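Local coordinates for protein ECXA (PDB 4L63) that binds a zinc ion and probably acts as a metallopeptidase of the metzincin type, at residues I13-H18 with G167-N172; T26-P31 with T106-S111; N171-S176 with M199-N204; N69-S74 with E232-M237. One frame throughout, in Å; residues are numbered along the deposited sequence.

Contact 1 of 4, residues I13-H18 with G167-N172; sequences IGYADH and GLLHNN. With ZN (zinc ion), chain G.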
loop_
_atom_site.group_PDB
_atom_site.type_symbol
_atom_site.label_atom_id
_atom_site.label_comp_id
_atom_site.label_asym_id
_atom_site.label_seq_id
_atom_site.Cartn_x
_atom_site.Cartn_y
_atom_site.Cartn_z
ATOM N N ILE A 13 3.273 -14.457 9.847
ATOM C CA ILE A 13 4.522 -15.152 9.596
ATOM C C ILE A 13 4.242 -16.589 9.183
ATOM O O ILE A 13 3.505 -17.295 9.867
ATOM C CB ILE A 13 5.431 -15.150 10.836
ATOM C CG1 ILE A 13 5.652 -13.717 11.346
ATOM C CG2 ILE A 13 6.746 -15.882 10.557
ATOM C CD1 ILE A 13 6.288 -12.789 10.325
ATOM N N GLY A 14 4.830 -17.008 8.067
ATOM C CA GLY A 14 4.623 -18.350 7.548
ATOM C C GLY A 14 5.871 -19.188 7.750
ATOM O O GLY A 14 6.961 -18.645 7.937
ATOM N N TYR A 15 5.733 -20.503 7.717
ATOM C CA TYR A 15 6.835 -21.422 7.958
ATOM C C TYR A 15 7.601 -21.723 6.697
ATOM O O TYR A 15 7.066 -22.317 5.810
ATOM C CB TYR A 15 6.252 -22.710 8.514
ATOM C CG TYR A 15 7.157 -23.508 9.422
ATOM C CD1 TYR A 15 6.647 -24.248 10.448
ATOM C CD2 TYR A 15 8.501 -23.517 9.231
ATOM C CE1 TYR A 15 7.462 -24.969 11.271
ATOM C CE2 TYR A 15 9.324 -24.239 10.049
ATOM C CZ TYR A 15 8.795 -24.963 11.060
ATOM O OH TYR A 15 9.634 -25.685 11.864
ATOM N N ALA A 16 8.849 -21.317 6.631
ATOM C CA ALA A 16 9.702 -21.598 5.481
ATOM C C ALA A 16 10.724 -22.665 5.847
ATOM O O ALA A 16 11.014 -22.861 7.021
ATOM C CB ALA A 16 10.402 -20.337 5.007
ATOM N N ASP A 17 11.267 -23.356 4.852
ATOM C CA ASP A 17 12.273 -24.376 5.140
ATOM C C ASP A 17 13.665 -23.774 5.289
ATOM O O ASP A 17 13.825 -22.563 5.408
ATOM C CB ASP A 17 12.274 -25.470 4.065
ATOM C CG ASP A 17 12.527 -24.933 2.664
ATOM O OD1 ASP A 17 13.254 -23.932 2.502
ATOM O OD2 ASP A 17 12.019 -25.551 1.707
ATOM N N HIS A 18 14.681 -24.630 5.262
ATOM C CA HIS A 18 16.039 -24.188 5.545
ATOM C C HIS A 18 16.653 -23.406 4.384
ATOM O O HIS A 18 17.751 -22.862 4.511
ATOM C CB HIS A 18 16.912 -25.393 5.906
ATOM C CG HIS A 18 16.272 -26.322 6.890
ATOM N ND1 HIS A 18 16.359 -26.137 8.253
ATOM C CD2 HIS A 18 15.530 -27.441 6.708
ATOM C CE1 HIS A 18 15.701 -27.103 8.870
ATOM N NE2 HIS A 18 15.190 -27.909 7.955
ATOM N N GLY A 167 0.366 -23.788 8.567
ATOM C CA GLY A 167 1.673 -23.281 8.185
ATOM C C GLY A 167 2.011 -21.889 8.694
ATOM O O GLY A 167 3.030 -21.305 8.296
ATOM N N LEU A 168 1.172 -21.346 9.569
ATOM C CA LEU A 168 1.468 -20.034 10.145
ATOM C C LEU A 168 2.214 -20.160 11.468
ATOM O O LEU A 168 2.082 -21.156 12.188
ATOM C CB LEU A 168 0.186 -19.228 10.349
ATOM C CG LEU A 168 -0.604 -18.958 9.067
ATOM C CD1 LEU A 168 -1.782 -18.041 9.350
ATOM C CD2 LEU A 168 0.297 -18.372 7.986
ATOM N N LEU A 169 3.010 -19.143 11.773
ATOM C CA LEU A 169 3.702 -19.061 13.051
ATOM C C LEU A 169 3.128 -17.867 13.806
ATOM O O LEU A 169 2.014 -17.432 13.509
ATOM C CB LEU A 169 5.213 -18.943 12.839
ATOM C CG LEU A 169 5.820 -20.153 12.105
ATOM C CD1 LEU A 169 7.227 -19.852 11.622
ATOM C CD2 LEU A 169 5.822 -21.401 12.989
ATOM N N HIS A 170 3.867 -17.333 14.775
ATOM C CA HIS A 170 3.379 -16.167 15.516
ATOM C C HIS A 170 3.799 -14.862 14.870
ATOM O O HIS A 170 4.815 -14.810 14.183
ATOM C CB HIS A 170 3.886 -16.191 16.954
ATOM C CG HIS A 170 3.388 -17.358 17.741
ATOM N ND1 HIS A 170 4.197 -18.076 18.592
ATOM C CD2 HIS A 170 2.164 -17.932 17.805
ATOM C CE1 HIS A 170 3.494 -19.051 19.144
ATOM N NE2 HIS A 170 2.258 -18.981 18.686
ATOM N N ASN A 171 3.033 -13.807 15.139
ATOM C CA ASN A 171 3.261 -12.493 14.521
ATOM C C ASN A 171 4.688 -11.983 14.666
ATOM O O ASN A 171 5.199 -11.306 13.770
ATOM C CB ASN A 171 2.278 -11.462 15.096
ATOM C CG ASN A 171 2.615 -11.042 16.523
ATOM O OD1 ASN A 171 2.673 -11.871 17.429
ATOM N ND2 ASN A 171 2.780 -9.730 16.737
ATOM N N ASN A 172 5.343 -12.316 15.776
ATOM C CA ASN A 172 6.648 -11.735 16.056
ATOM C C ASN A 172 7.808 -12.689 15.804
ATOM O O ASN A 172 8.912 -12.491 16.331
ATOM C CB ASN A 172 6.703 -11.230 17.507
ATOM C CG ASN A 172 6.318 -12.305 18.522
ATOM O OD1 ASN A 172 6.236 -13.495 18.194
ATOM N ND2 ASN A 172 6.109 -11.888 19.773
HETATM ZN ZN ZN G . 0.877 -20.528 18.880
HETATM O O HOH W 1 1.565 -15.164 11.974
HETATM O O HOH W 2 0.480 -22.484 20.372
#
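Ile13 and Leu169 set their side chains across one another at about a right angle, CG2 of Ile13 resting 4.1 Å from CB of Leu169. The other branch of the isoleucine serves a different neighbour: CG1 is anti to the carbonyl carbon (chi1 -54°) and lies 3.2 Å from the carbonyl O of His170, with Asn171 O close by. A beta-branched residue suits this place because its two arms fill two directions at once. Further along, Leu169 meets Tyr15 obliquely, CD2 of the leucine 3.9 Å from CD1 of the ring, while the Tyr15 hydroxyl binds the backbone N of His180. Between these side chains Gly14 and Leu168 form a single beta bridge, so the loop runs briefly against the edge of strand 12-16. Its two bonds are Leu169 N to Ile13 O, 2.7 Å and almost straight at 173°, and Tyr15 N to Gly167 O, 2.9 Å. A water joins Ile13 N to Leu169 O. The loop follows the HExxH helix, which ends in a Schellman motif with Gly167, at positive phi, as its C-prime residue; the chain then reaches the third zinc histidine, as in metzincins. His170 turns away from the strand, and its NE2 binds the zinc ion at 2.1 Å together with His160, His164 and a water at a longer 2.5 Å, while its ND1 is hydrogen-bonded to Glu173.

Contact 2 of 4, residues T26-P31 with T106-S111; sequences TSIYGP and TIFDPS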
loop_
_atom_site.group_PDB
_atom_site.type_symbol
_atom_site.label_atom_id
_atom_site.label_comp_id
_atom_site.label_asym_id
_atom_site.label_seq_id
_atom_site.Cartn_x
_atom_site.Cartn_y
_atom_site.Cartn_z
ATOM N N THR A 26 -0.661 -27.495 0.491
ATOM C CA THR A 26 -1.385 -28.287 -0.499
ATOM C C THR A 26 -0.575 -29.539 -0.820
ATOM O O THR A 26 -1.120 -30.639 -0.896
ATOM C CB THR A 26 -1.663 -27.497 -1.798
ATOM O OG1 THR A 26 -2.502 -26.370 -1.513
ATOM C CG2 THR A 26 -2.365 -28.386 -2.827
ATOM N N SER A 27 0.731 -29.366 -1.001
ATOM C CA SER A 27 1.627 -30.494 -1.250
ATOM C C SER A 27 1.737 -31.398 -0.026
ATOM O O SER A 27 1.813 -32.622 -0.148
ATOM C CB SER A 27 3.019 -30.002 -1.646
ATOM O OG SER A 27 2.960 -29.122 -2.750
ATOM N N ILE A 28 1.751 -30.785 1.153
ATOM C CA ILE A 28 1.950 -31.519 2.397
ATOM C C ILE A 28 0.725 -32.353 2.780
ATOM O O ILE A 28 0.855 -33.526 3.127
ATOM C CB ILE A 28 2.309 -30.560 3.560
ATOM C CG1 ILE A 28 3.701 -29.959 3.341
ATOM C CG2 ILE A 28 2.272 -31.292 4.887
ATOM C CD1 ILE A 28 4.051 -28.828 4.311
ATOM N N TYR A 29 -0.460 -31.757 2.704
ATOM C CA TYR A 29 -1.674 -32.436 3.151
ATOM C C TYR A 29 -2.487 -33.059 2.013
ATOM O O TYR A 29 -3.346 -33.914 2.246
ATOM C CB TYR A 29 -2.561 -31.463 3.929
ATOM C CG TYR A 29 -1.914 -30.910 5.181
ATOM C CD1 TYR A 29 -1.287 -31.753 6.096
ATOM C CD2 TYR A 29 -1.930 -29.547 5.448
ATOM C CE1 TYR A 29 -0.698 -31.253 7.242
ATOM C CE2 TYR A 29 -1.341 -29.034 6.594
ATOM C CZ TYR A 29 -0.726 -29.890 7.486
ATOM O OH TYR A 29 -0.142 -29.380 8.625
ATOM N N GLY A 30 -2.203 -32.638 0.786
ATOM C CA GLY A 30 -3.054 -32.963 -0.344
ATOM C C GLY A 30 -4.019 -31.812 -0.557
ATOM O O GLY A 30 -4.051 -30.875 0.250
ATOM N N PRO A 31 -4.802 -31.859 -1.648
ATOM C CA PRO A 31 -5.803 -30.822 -1.932
ATOM C C PRO A 31 -6.850 -30.695 -0.822
ATOM O O PRO A 31 -7.413 -29.614 -0.628
ATOM C CB PRO A 31 -6.447 -31.307 -3.235
ATOM C CG PRO A 31 -5.413 -32.178 -3.867
ATOM C CD PRO A 31 -4.730 -32.864 -2.723
ATOM N N THR A 106 0.851 -27.283 18.934
ATOM C CA THR A 106 0.797 -27.926 17.620
ATOM C C THR A 106 2.188 -28.237 17.072
ATOM O O THR A 106 3.090 -27.398 17.129
ATOM C CB THR A 106 0.042 -27.045 16.588
ATOM O OG1 THR A 106 -1.342 -26.962 16.948
ATOM C CG2 THR A 106 0.156 -27.617 15.181
ATOM N N ILE A 107 2.357 -29.445 16.544
ATOM C CA ILE A 107 3.571 -29.801 15.819
ATOM C C ILE A 107 3.331 -29.783 14.313
ATOM O O ILE A 107 2.592 -30.616 13.789
ATOM C CB ILE A 107 4.089 -31.194 16.207
ATOM C CG1 ILE A 107 4.421 -31.261 17.697
ATOM C CG2 ILE A 107 5.306 -31.557 15.367
ATOM C CD1 ILE A 107 5.080 -32.577 18.100
ATOM N N PHE A 108 3.958 -28.837 13.620
ATOM C CA PHE A 108 3.851 -28.770 12.166
ATOM C C PHE A 108 4.824 -29.745 11.526
ATOM O O PHE A 108 6.041 -29.609 11.666
ATOM C CB PHE A 108 4.115 -27.352 11.653
ATOM C CG PHE A 108 3.936 -27.204 10.161
ATOM C CD1 PHE A 108 2.668 -27.134 9.604
ATOM C CD2 PHE A 108 5.035 -27.135 9.319
ATOM C CE1 PHE A 108 2.500 -26.993 8.232
ATOM C CE2 PHE A 108 4.876 -26.989 7.951
ATOM C CZ PHE A 108 3.605 -26.923 7.406
ATOM N N ASP A 109 4.274 -30.725 10.820
ATOM C CA ASP A 109 5.069 -31.783 10.211
ATOM C C ASP A 109 4.940 -31.774 8.689
ATOM O O ASP A 109 3.873 -32.066 8.147
ATOM C CB ASP A 109 4.650 -33.143 10.771
ATOM C CG ASP A 109 5.372 -34.294 10.106
ATOM O OD1 ASP A 109 6.524 -34.104 9.660
ATOM O OD2 ASP A 109 4.784 -35.393 10.029
ATOM N N PRO A 110 6.038 -31.443 7.995
ATOM C CA PRO A 110 6.062 -31.372 6.530
ATOM C C PRO A 110 5.731 -32.706 5.853
ATOM O O PRO A 110 5.423 -32.723 4.661
ATOM C CB PRO A 110 7.502 -30.946 6.229
ATOM C CG PRO A 110 7.938 -30.209 7.464
ATOM C CD PRO A 110 7.294 -30.953 8.592
ATOM N N SER A 111 5.791 -33.802 6.603
ATOM C CA SER A 111 5.418 -35.106 6.066
ATOM C C SER A 111 3.900 -35.276 6.012
ATOM O O SER A 111 3.394 -36.178 5.346
ATOM C CB SER A 111 6.041 -36.231 6.897
ATOM O OG SER A 111 7.444 -36.282 6.703
#
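Ile28, near the end of helix 25-29, packs against Phe108 and Pro110. Its CD1 reaches CZ of Phe108 at 3.7 Å, the two side chains meeting at a slant, and also lies near CA of Pro110. CG of Phe108, just past strand 104-107, is anti to the backbone N (chi1 -176°), and CZ of the ring then reaches Ile28. Carbon also meets oxygen: CG2 of Ile28 lies 3.5 Å from the carbonyl O of Pro110, and OH of Tyr29 lies 3.6 Å from CE1 of Phe108. That hydroxyl is hydrogen-bonded to the carbonyl O of Ile165 and to Ser114 OG, so tyrosine suits the place: its tip lies beside an aromatic ring while tying the helix to the end of the HExxH helix. Hydrogen bonding within 106-111 shapes the loop itself. Asp109 makes an Asx turn, its OD1 accepting from Ser111 N at 3.2 Å from above the carboxylate plane, and Pro110, whose ring fixes phi near -61°, suits the middle of the turn. With no hydrogen bond crossing between the two segments, their direct attachment rests on van der Waals packing, with Phe108 the buried member; polar linkage is indirect, Ser114 OG bonding both Tyr29 OH and Asp109 N.

Contact 3 of 4, residues N171-S176 with M199-N204; sequences NNEGGS and MLNGSN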
loop_
_atom_site.group_PDB
_atom_site.type_symbol
_atom_site.label_atom_id
_atom_site.label_comp_id
_atom_site.label_asym_id
_atom_site.label_seq_id
_atom_site.Cartn_x
_atom_site.Cartn_y
_atom_site.Cartn_z
ATOM N N ASN A 171 3.033 -13.807 15.139
ATOM C CA ASN A 171 3.261 -12.493 14.521
ATOM C C ASN A 171 4.688 -11.983 14.666
ATOM O O ASN A 171 5.199 -11.306 13.770
ATOM C CB ASN A 171 2.278 -11.462 15.096
ATOM C CG ASN A 171 2.615 -11.042 16.523
ATOM O OD1 ASN A 171 2.673 -11.871 17.429
ATOM N ND2 ASN A 171 2.780 -9.730 16.737
ATOM N N ASN A 172 5.343 -12.316 15.776
ATOM C CA ASN A 172 6.648 -11.735 16.056
ATOM C C ASN A 172 7.808 -12.689 15.804
ATOM O O ASN A 172 8.912 -12.491 16.331
ATOM C CB ASN A 172 6.703 -11.230 17.507
ATOM C CG ASN A 172 6.318 -12.305 18.522
ATOM O OD1 ASN A 172 6.236 -13.495 18.194
ATOM N ND2 ASN A 172 6.109 -11.888 19.773
ATOM N N GLU A 173 7.570 -13.723 14.997
ATOM C CA GLU A 173 8.593 -14.750 14.801
ATOM C C GLU A 173 9.263 -14.710 13.429
ATOM O O GLU A 173 9.930 -15.671 13.026
ATOM C CB GLU A 173 7.997 -16.133 15.071
ATOM C CG GLU A 173 7.847 -16.401 16.572
ATOM C CD GLU A 173 7.019 -17.629 16.897
ATOM O OE1 GLU A 173 6.395 -18.203 15.975
ATOM O OE2 GLU A 173 6.998 -18.016 18.089
ATOM N N GLY A 174 9.121 -13.581 12.736
ATOM C CA GLY A 174 9.865 -13.355 11.510
ATOM C C GLY A 174 11.360 -13.442 11.786
ATOM O O GLY A 174 11.868 -12.772 12.683
ATOM N N GLY A 175 12.056 -14.282 11.031
ATOM C CA GLY A 175 13.493 -14.417 11.169
ATOM C C GLY A 175 13.926 -15.406 12.240
ATOM O O GLY A 175 15.114 -15.705 12.359
ATOM N N SER A 176 12.972 -15.915 13.017
ATOM C CA SER A 176 13.286 -16.868 14.086
ATOM C C SER A 176 13.416 -18.269 13.507
ATOM O O SER A 176 12.703 -18.620 12.564
ATOM C CB SER A 176 12.208 -16.844 15.172
ATOM O OG SER A 176 12.236 -15.629 15.906
ATOM N N MET A 199 -3.102 -15.135 15.361
ATOM C CA MET A 199 -1.803 -15.788 15.558
ATOM C C MET A 199 -0.825 -14.908 16.330
ATOM O O MET A 199 0.390 -15.122 16.261
ATOM C CB MET A 199 -1.183 -16.178 14.219
ATOM C CG MET A 199 -2.092 -17.019 13.346
ATOM S SD MET A 199 -2.623 -18.518 14.209
ATOM C CE MET A 199 -1.054 -19.376 14.449
ATOM N N LEU A 200 -1.348 -13.911 17.038
ATOM C CA LEU A 200 -0.541 -13.150 17.988
ATOM C C LEU A 200 0.183 -14.111 18.922
ATOM O O LEU A 200 -0.377 -15.131 19.325
ATOM C CB LEU A 200 -1.406 -12.192 18.805
ATOM C CG LEU A 200 -1.978 -10.981 18.072
ATOM C CD1 LEU A 200 -2.751 -10.100 19.050
ATOM C CD2 LEU A 200 -0.882 -10.197 17.362
ATOM N N ASN A 201 1.435 -13.802 19.240
ATOM C CA ASN A 201 2.187 -14.601 20.194
ATOM C C ASN A 201 1.572 -14.436 21.582
ATOM O O ASN A 201 1.530 -13.328 22.125
ATOM C CB ASN A 201 3.663 -14.193 20.188
ATOM C CG ASN A 201 4.555 -15.210 20.865
ATOM O OD1 ASN A 201 4.171 -15.822 21.861
ATOM N ND2 ASN A 201 5.762 -15.388 20.333
ATOM N N GLY A 202 1.085 -15.539 22.146
ATOM C CA GLY A 202 0.362 -15.505 23.406
ATOM C C GLY A 202 1.248 -15.198 24.597
ATOM O O GLY A 202 0.759 -14.879 25.685
ATOM N N SER A 203 2.557 -15.304 24.393
ATOM C CA SER A 203 3.524 -14.931 25.418
ATOM C C SER A 203 3.616 -13.415 25.559
ATOM O O SER A 203 4.053 -12.906 26.588
ATOM C CB SER A 203 4.908 -15.506 25.094
ATOM O OG SER A 203 4.909 -16.924 25.143
ATOM N N ASN A 204 3.196 -12.695 24.521
ATOM C CA ASN A 204 3.381 -11.246 24.476
ATOM C C ASN A 204 2.077 -10.454 24.337
ATOM O O ASN A 204 2.051 -9.252 24.588
ATOM C CB ASN A 204 4.326 -10.880 23.325
ATOM C CG ASN A 204 5.575 -11.750 23.294
ATOM O OD1 ASN A 204 5.655 -12.729 22.542
ATOM N ND2 ASN A 204 6.554 -11.403 24.122
#
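Asn171 and Asn172 both hold CG between the backbone N and the carbonyl carbon (chi1 73° and 54°), each on a CB that points toward 199-204; Asn201, with CG anti to its own N (chi1 -165°), brings its amide to that of Asn172. Asn172 and Asn201 cross at about a right angle. ND2 of Asn201 donates a hydrogen bond to OD1 of Asn172 at 2.9 Å, in the carbonyl plane and on a lone pair. The Asn172 amide is used from both ends, since its ND2 donates to OD1 of Asn204, also at 2.9 Å, although here the donor stands well above the acceptor's carbonyl plane. Asparagine suits this chain of bonds, offering a donor and an acceptor on a short stalk. Met199 is consistent with the methionine of the metzincin Met-turn, its side chain touching His160 and His164, and its carbonyl O takes the backbone N of Asn171 at 3.2 Å. OD1 of Asn171 in turn accepts Asn201 N at 2.9 Å, while CD2 of Leu200 packs on the Asn171 amide, 3.7 Å from CG. Asn201 OD1 also accepts from Ser203 N at 3.0 Å, an Asx turn.

Contact 4 of 4, residues N69-S74 with E232-M237; sequences NEWAPS and EGVRVM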
loop_
_atom_site.group_PDB
_atom_site.type_symbol
_atom_site.label_atom_id
_atom_site.label_comp_id
_atom_site.label_asym_id
_atom_site.label_seq_id
_atom_site.Cartn_x
_atom_site.Cartn_y
_atom_site.Cartn_z
ATOM N N ASN A 69 -13.799 -24.202 9.665
ATOM C CA ASN A 69 -14.702 -23.418 8.834
ATOM C C ASN A 69 -14.386 -21.933 8.929
ATOM O O ASN A 69 -14.656 -21.173 8.001
ATOM C CB ASN A 69 -16.148 -23.651 9.236
ATOM C CG ASN A 69 -17.120 -23.052 8.249
ATOM O OD1 ASN A 69 -17.336 -23.594 7.164
ATOM N ND2 ASN A 69 -17.688 -21.903 8.602
ATOM N N GLU A 70 -13.839 -21.529 10.074
ATOM C CA GLU A 70 -13.364 -20.163 10.279
ATOM C C GLU A 70 -12.278 -19.819 9.278
ATOM O O GLU A 70 -12.131 -18.666 8.869
ATOM C CB GLU A 70 -12.812 -19.990 11.692
ATOM C CG GLU A 70 -13.818 -20.104 12.809
ATOM C CD GLU A 70 -14.405 -18.765 13.175
ATOM O OE1 GLU A 70 -13.755 -18.031 13.951
ATOM O OE2 GLU A 70 -15.515 -18.450 12.700
ATOM N N TRP A 71 -11.496 -20.829 8.910
ATOM C CA TRP A 71 -10.341 -20.642 8.042
ATOM C C TRP A 71 -10.684 -20.928 6.582
ATOM O O TRP A 71 -9.865 -20.704 5.686
ATOM C CB TRP A 71 -9.181 -21.533 8.499
ATOM C CG TRP A 71 -8.530 -21.099 9.775
ATOM C CD1 TRP A 71 -8.825 -21.529 11.039
ATOM C CD2 TRP A 71 -7.468 -20.149 9.911
ATOM N NE1 TRP A 71 -8.008 -20.905 11.953
ATOM C CE2 TRP A 71 -7.165 -20.048 11.284
ATOM C CE3 TRP A 71 -6.742 -19.369 9.004
ATOM C CZ2 TRP A 71 -6.172 -19.209 11.774
ATOM C CZ3 TRP A 71 -5.748 -18.524 9.495
ATOM C CH2 TRP A 71 -5.477 -18.452 10.863
ATOM N N ALA A 72 -11.905 -21.403 6.354
ATOM C CA ALA A 72 -12.392 -21.745 5.013
ATOM C C ALA A 72 -12.271 -20.629 3.953
ATOM O O ALA A 72 -12.061 -20.937 2.779
ATOM C CB ALA A 72 -13.843 -22.215 5.101
ATOM N N PRO A 73 -12.418 -19.341 4.344
ATOM C CA PRO A 73 -12.182 -18.278 3.351
ATOM C C PRO A 73 -10.802 -18.306 2.676
ATOM O O PRO A 73 -10.627 -17.664 1.635
ATOM C CB PRO A 73 -12.340 -16.999 4.175
ATOM C CG PRO A 73 -13.336 -17.363 5.209
ATOM C CD PRO A 73 -13.066 -18.800 5.558
ATOM N N SER A 74 -9.846 -19.032 3.250
ATOM C CA SER A 74 -8.526 -19.170 2.642
ATOM C C SER A 74 -8.540 -20.112 1.432
ATOM O O SER A 74 -7.599 -20.119 0.642
ATOM C CB SER A 74 -7.514 -19.672 3.669
ATOM O OG SER A 74 -7.772 -21.023 3.980
ATOM N N GLU A 232 -5.170 -14.369 4.068
ATOM C CA GLU A 232 -4.238 -14.207 2.958
ATOM C C GLU A 232 -2.927 -14.964 3.202
ATOM O O GLU A 232 -2.299 -15.451 2.253
ATOM C CB GLU A 232 -3.950 -12.722 2.713
ATOM C CG GLU A 232 -5.137 -11.967 2.141
ATOM C CD GLU A 232 -5.710 -12.642 0.910
ATOM O OE1 GLU A 232 -4.942 -12.919 -0.036
ATOM O OE2 GLU A 232 -6.931 -12.901 0.892
ATOM N N GLY A 233 -2.523 -15.056 4.469
ATOM C CA GLY A 233 -1.332 -15.798 4.841
ATOM C C GLY A 233 -1.462 -17.264 4.454
ATOM O O GLY A 233 -0.542 -17.853 3.884
ATOM N N VAL A 234 -2.612 -17.855 4.757
ATOM C CA VAL A 234 -2.845 -19.260 4.419
ATOM C C VAL A 234 -2.945 -19.460 2.902
ATOM O O VAL A 234 -2.481 -20.475 2.381
ATOM C CB VAL A 234 -4.105 -19.804 5.129
ATOM C CG1 VAL A 234 -4.408 -21.240 4.692
ATOM C CG2 VAL A 234 -3.905 -19.754 6.640
ATOM N N ARG A 235 -3.534 -18.498 2.189
ATOM C CA ARG A 235 -3.529 -18.541 0.721
ATOM C C ARG A 235 -2.117 -18.647 0.159
ATOM O O ARG A 235 -1.883 -19.349 -0.820
ATOM C CB ARG A 235 -4.201 -17.309 0.120
ATOM C CG ARG A 235 -5.694 -17.334 0.182
ATOM C CD ARG A 235 -6.325 -16.311 -0.756
ATOM N NE ARG A 235 -7.773 -16.467 -0.716
ATOM C CZ ARG A 235 -8.427 -17.425 -1.362
ATOM N NH1 ARG A 235 -7.760 -18.299 -2.105
ATOM N NH2 ARG A 235 -9.749 -17.513 -1.270
ATOM N N VAL A 236 -1.181 -17.930 0.771
ATOM C CA VAL A 236 0.223 -18.050 0.410
ATOM C C VAL A 236 0.749 -19.455 0.722
ATOM O O VAL A 236 1.414 -20.072 -0.116
ATOM C CB VAL A 236 1.079 -17.001 1.138
ATOM C CG1 VAL A 236 2.556 -17.277 0.923
ATOM C CG2 VAL A 236 0.714 -15.596 0.637
ATOM N N MET A 237 0.425 -19.961 1.912
ATOM C CA MET A 237 0.897 -21.280 2.348
ATOM C C MET A 237 0.285 -22.391 1.506
ATOM O O MET A 237 0.846 -23.484 1.425
ATOM C CB MET A 237 0.577 -21.530 3.825
ATOM C CG MET A 237 1.217 -20.529 4.803
ATOM S SD MET A 237 2.974 -20.222 4.519
ATOM C CE MET A 237 3.686 -21.820 4.916
#
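The guanidinium of Arg235 has the carbonyl O of Ser74 over one face, 3.3 Å above the plane and offset toward the rim, and the carbonyl O of Pro73 3.0 Å from NH2. At the Trp71 indole, CG2 of Val234 makes a slanting approach to the six-membered ring, 3.6 Å from CZ3, while the long directions of the two side chains cross at about a right angle. Two carbonyl oxygens near one cationic group would be expected to attract it, and may offset the nearby charge of Arg238. An arginine suits the spot because its chain, extended from CG to NE, spans from the helix to the turn, and CG itself rests against Ser74 O. Val234 divides its branches between two residues: CG1 is anti to its backbone N (chi1 176°) and lies 3.4 Å from OG of Ser74, while CG2 takes the tryptophan. The serine hydroxyl is turned back on its own turn, donating to Trp71 O at 2.7 Å, an oxygen that also accepts Ser74 N; a small polar residue can thus close the turn and still pack against valine. The arrangement joins the chain following helix 60-70, through a 3-10 turn at 72-74, to helix 228-239, in what is probably a metzincin domain; Trp71 NE1, bonded to Lys159 O, ties it to the zinc-binding helix, the Trp71 side chain about 10 Å from the zinc ion.

How the contacts relate
Contacts 1 and 3 share Asn171 and Asn172 and lie closest to the zinc ion, their centres 9 Å apart; contact 1 supplies the ligand His170, and contact 3 places the side chain of Met199 about 5 Å from the zinc ion. Contact 2 joins contact 1 through Phe108, whose CD2 lies 3.5 Å from CD1 of Tyr15, and its side chain is about 10 Å from the zinc. Contact 4 reaches contact 1 where CE of Met237 comes 3.5 Å from Gly167 O and CG2 of Val234 packs on Leu168. The nearest atoms of contacts 2 and 3 are about 8 Å apart. Contact 1 thus touches contacts 2, 3 and 4, which do not touch one another.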